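Local coordinates for AclR protein (PDB 2GEY) that is a putative hydroxylase of the SnoaL-like polyketide cyclase family that probably acts in the biosynthesis of aromatic polyketide antibiotics, at the interface of chains A and B. Coordinates in Å, arbitrary orientation; residue numbers count along the deposited sequence, not the author numbering. Chains: chain A/B, AclR protein.

Contact 1 and contact 2 lie in one two-fold symmetric interface of AclR, the centres of their C-alpha atoms about 14 Å apart. They share strands 62-71, 74-84, 98-110 and 113-122, and each contains one copy of the pair formed by residue 78 and residue 118: B:Arg78 on A:Trp118 in contact 1, A:Arg78 on B:Trp118 in contact 2. In contact 1 the arginine of that pair also binds a carboxylate at its edge, whereas contact 2 extends from it, through water, to a loop aspartate. Exchange of the chains generates a twin of each, joining sheet to sheet in contact 1 and loop to sheet in contact 2, in what is probably a natural dimer.

Contact 1: the interface of chains A and B. Residues chain A 74, 76, 106, 118, 120; chain B 67, 69, 78.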
# COMPACT_ATOMS: atom_id res chain seq x y z
N ARG A 74 -11.25 14.05 7.15
CA ARG A 74 -10.43 13.28 6.23
C ARG A 74 -11.24 12.31 5.36
O ARG A 74 -12.32 11.85 5.75
CB ARG A 74 -9.39 12.49 7.02
CG ARG A 74 -8.33 13.37 7.66
CD ARG A 74 -7.30 12.54 8.41
NE ARG A 74 -7.86 11.98 9.64
CZ ARG A 74 -7.86 10.69 9.99
NH1 ARG A 74 -7.32 9.75 9.23
NH2 ARG A 74 -8.41 10.33 11.14
N ALA A 76 -10.21 8.85 2.67
CA ALA A 76 -9.20 7.96 2.09
C ALA A 76 -9.82 7.11 0.98
O ALA A 76 -10.93 6.58 1.14
CB ALA A 76 -8.60 7.06 3.16
N GLU A 106 -5.01 9.83 0.88
CA GLU A 106 -5.69 10.35 2.05
C GLU A 106 -5.67 11.86 1.95
O GLU A 106 -4.62 12.45 1.68
CB GLU A 106 -5.04 9.84 3.34
CG GLU A 106 -5.75 10.24 4.62
CD GLU A 106 -5.07 9.74 5.87
OE1 GLU A 106 -4.15 8.89 5.78
OE2 GLU A 106 -5.47 10.19 6.97
N TRP A 118 -1.80 12.79 1.61
CA TRP A 118 -0.84 11.71 1.82
C TRP A 118 -1.11 10.60 0.82
O TRP A 118 -2.27 10.26 0.57
CB TRP A 118 -0.97 11.11 3.23
CG TRP A 118 -0.82 12.04 4.38
CD1 TRP A 118 0.31 12.27 5.10
CD2 TRP A 118 -1.85 12.83 4.99
NE1 TRP A 118 0.05 13.15 6.11
CE2 TRP A 118 -1.26 13.52 6.07
CE3 TRP A 118 -3.22 13.01 4.73
CZ2 TRP A 118 -1.99 14.39 6.89
CZ3 TRP A 118 -3.94 13.88 5.54
CH2 TRP A 118 -3.32 14.56 6.61
N VAL A 120 0.14 6.49 -0.47
CA VAL A 120 0.93 5.28 -0.38
C VAL A 120 0.71 4.59 -1.71
O VAL A 120 -0.40 4.14 -2.03
CB VAL A 120 0.49 4.38 0.79
CG1 VAL A 120 1.24 3.06 0.75
CG2 VAL A 120 0.69 5.09 2.12
N SER B 67 -1.83 7.19 10.56
CA SER B 67 -3.23 7.60 10.58
C SER B 67 -4.13 6.38 10.71
O SER B 67 -3.77 5.28 10.30
CB SER B 67 -3.59 8.41 9.32
OG SER B 67 -3.84 7.59 8.19
N MET B 69 -8.48 5.44 10.43
CA MET B 69 -9.77 5.94 10.02
C MET B 69 -10.75 4.80 10.13
O MET B 69 -10.39 3.64 9.91
CB MET B 69 -9.70 6.45 8.58
CG MET B 69 -10.93 7.14 8.12
SD MET B 69 -10.78 7.74 6.42
CE MET B 69 -9.37 8.83 6.60
N ARG B 78 -2.79 3.67 8.02
CA ARG B 78 -1.60 4.01 7.23
C ARG B 78 -0.42 3.84 8.17
O ARG B 78 -0.35 4.52 9.20
CB ARG B 78 -1.67 5.45 6.71
CG ARG B 78 -0.43 5.88 5.90
CD ARG B 78 -0.71 7.09 5.01
NE ARG B 78 -1.25 8.20 5.78
CZ ARG B 78 -0.53 9.10 6.46
NH1 ARG B 78 0.79 9.05 6.48
NH2 ARG B 78 -1.15 10.05 7.13
O HOH W 1 -3.60 11.38 8.13
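Strands 74-84, 98-110 and 113-122 of chain A meet strands 62-71 and 74-84 of chain B, sheet against sheet. The polar centre is A:Glu106, whose extended side chain, CG anti to the backbone N (chi1 -175°), carries its carboxylate out to the partner. Its OE1 takes two bonds from chain B. The hydroxyl OG of B:Ser67 donates at 2.7 Å from the syn side, slightly out of the carboxylate plane. The guanidinium NE of B:Arg78 comes nearly along the C-O axis of OE1 at 3.0 Å. This salt bridge is straight (168° at H); OE1 lies at the edge of the guanidinium, in its plane, although the carboxylate is turned steeply against that plane. On its own chain, A:Arg74 NH1 reaches OE2 of A:Glu106 at 3.0 Å from above the carboxylate plane, and water 1 links OE2 to B:Arg78 NH2. The carboxylate is thus held at both oxygens, and the two arginines probably stabilise its negative charge.

A bend in the chain of B:Arg78 helps lay its guanidinium over A:Trp118, planes 19° apart. NH2 sits 3.3 Å from the centroid of the five-membered ring, a cation-pi contact. The aliphatic stem packs beside A:Val120, CD lying 3.8 Å from CG2. At the other flank B:Met69 runs antiparallel alongside A:Arg74, its bent end bringing the methyl CE to 3.7 Å from A:Arg74 CB. The same methyl lies 3.5 Å from A:Arg74 NH1, the nitrogen that binds A:Glu106, and also meets A:Ala76 CB. Together the charged core and its apolar borders probably fix the register of the two sheets and stabilise the dimer.

Contact 2: the interface of chains A and B. Residues chain A 66, 78, 80, 102; chain B 39, 118.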
# COMPACT_ATOMS: atom_id res chain seq x y z
N LYS A 66 -11.74 1.42 -5.40
CA LYS A 66 -12.08 0.14 -4.79
C LYS A 66 -12.76 0.33 -3.45
O LYS A 66 -13.61 -0.48 -3.03
CB LYS A 66 -10.82 -0.70 -4.60
CG LYS A 66 -10.01 -0.96 -5.88
CD LYS A 66 -10.80 -1.65 -6.97
CE LYS A 66 -11.22 -3.05 -6.62
NZ LYS A 66 -11.80 -3.78 -7.80
N ARG A 78 -8.94 3.95 -1.76
CA ARG A 78 -8.09 2.89 -2.27
C ARG A 78 -8.43 2.75 -3.75
O ARG A 78 -9.58 2.47 -4.11
CB ARG A 78 -8.35 1.58 -1.51
CG ARG A 78 -7.46 0.43 -2.00
CD ARG A 78 -7.43 -0.73 -1.01
NE ARG A 78 -8.77 -1.17 -0.63
CZ ARG A 78 -9.52 -2.02 -1.32
NH1 ARG A 78 -9.09 -2.55 -2.45
NH2 ARG A 78 -10.72 -2.34 -0.88
N THR A 80 -7.24 1.57 -7.86
CA THR A 80 -6.46 0.82 -8.83
C THR A 80 -6.41 1.62 -10.12
O THR A 80 -7.45 2.07 -10.62
CB THR A 80 -7.08 -0.56 -9.08
OG1 THR A 80 -7.05 -1.31 -7.86
CG2 THR A 80 -6.32 -1.32 -10.19
N HIS A 102 -1.49 0.41 -7.83
CA HIS A 102 -2.46 0.52 -6.74
C HIS A 102 -1.98 1.58 -5.80
O HIS A 102 -0.78 1.73 -5.59
CB HIS A 102 -2.60 -0.82 -6.02
CG HIS A 102 -2.85 -1.97 -6.95
ND1 HIS A 102 -4.11 -2.32 -7.37
CD2 HIS A 102 -1.99 -2.80 -7.58
CE1 HIS A 102 -4.03 -3.34 -8.20
NE2 HIS A 102 -2.75 -3.66 -8.34
N ASP B 39 -5.68 -6.52 -5.78
CA ASP B 39 -6.98 -6.97 -6.31
C ASP B 39 -7.06 -8.47 -6.61
O ASP B 39 -7.92 -8.90 -7.38
CB ASP B 39 -7.37 -6.14 -7.54
CG ASP B 39 -7.48 -4.65 -7.24
OD1 ASP B 39 -7.71 -4.29 -6.06
OD2 ASP B 39 -7.33 -3.85 -8.17
N TRP B 118 -7.59 -5.98 3.17
CA TRP B 118 -6.98 -5.47 1.94
C TRP B 118 -5.71 -4.72 2.32
O TRP B 118 -5.69 -3.96 3.29
CB TRP B 118 -7.91 -4.47 1.26
CG TRP B 118 -9.26 -4.96 0.85
CD1 TRP B 118 -9.62 -5.44 -0.37
CD2 TRP B 118 -10.45 -4.93 1.63
NE1 TRP B 118 -10.95 -5.74 -0.39
CE2 TRP B 118 -11.49 -5.44 0.83
CE3 TRP B 118 -10.74 -4.52 2.94
CZ2 TRP B 118 -12.79 -5.56 1.30
CZ3 TRP B 118 -12.04 -4.65 3.40
CH2 TRP B 118 -13.05 -5.16 2.58
O HOH W 2 -6.48 -2.74 -4.00
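A:Thr80 and B:Asp39 meet tip to tip: the threonine hydroxyl OG1 donates to the carboxylate oxygen OD2 over 2.6 Å, at its syn lone pair. B:Asp39 lies in a loop of chain B and points its carboxylate at strands 62-71, 74-84 and 98-110 of chain A. The imidazole of A:His102 approaches the same oxygen with its edge. Its carbon CE1 is 3.3 Å from B:Asp39 OD2, which lies in the ring plane, and the carboxylate stands almost perpendicular to the ring (87°). This is a contact of carbon with oxygen.

The other carboxylate oxygen, OD1, faces water 2 at 2.9 Å from the water oxygen. That water also pairs with A:Arg78 NH1, at the edge of the guanidinium and in its plane, and so bridges B:Asp39 OD1 and A:Arg78 NH1. One face of this guanidinium lies on the indole of B:Trp118, planes 18° apart, with NH2 3.3 Å from the centroid of the five-membered ring, the counterpart of the cation-pi pair in contact 1. The twice-bent chain of A:Lys66 presents CE, and not the amino group, as its nearest atom to B:Asp39 OD1, at 3.8 Å. Its NZ remains 4.5 Å from OD1, where it could still add to a favourable field around the carboxylate.

Farther out, A:His102 ND1 shares a hydrogen bond of 3.1 Å with A:Thr80 OG1, which probably helps orient the hydroxyl that meets the aspartate. OG1 itself stands anti to the carbonyl carbon (chi1 -63°), which lets it meet both ND1 and OD2, at roughly a right angle to each other. The network probably anchors the loop of one chain on the sheet of the other and so helps stabilise the dimer.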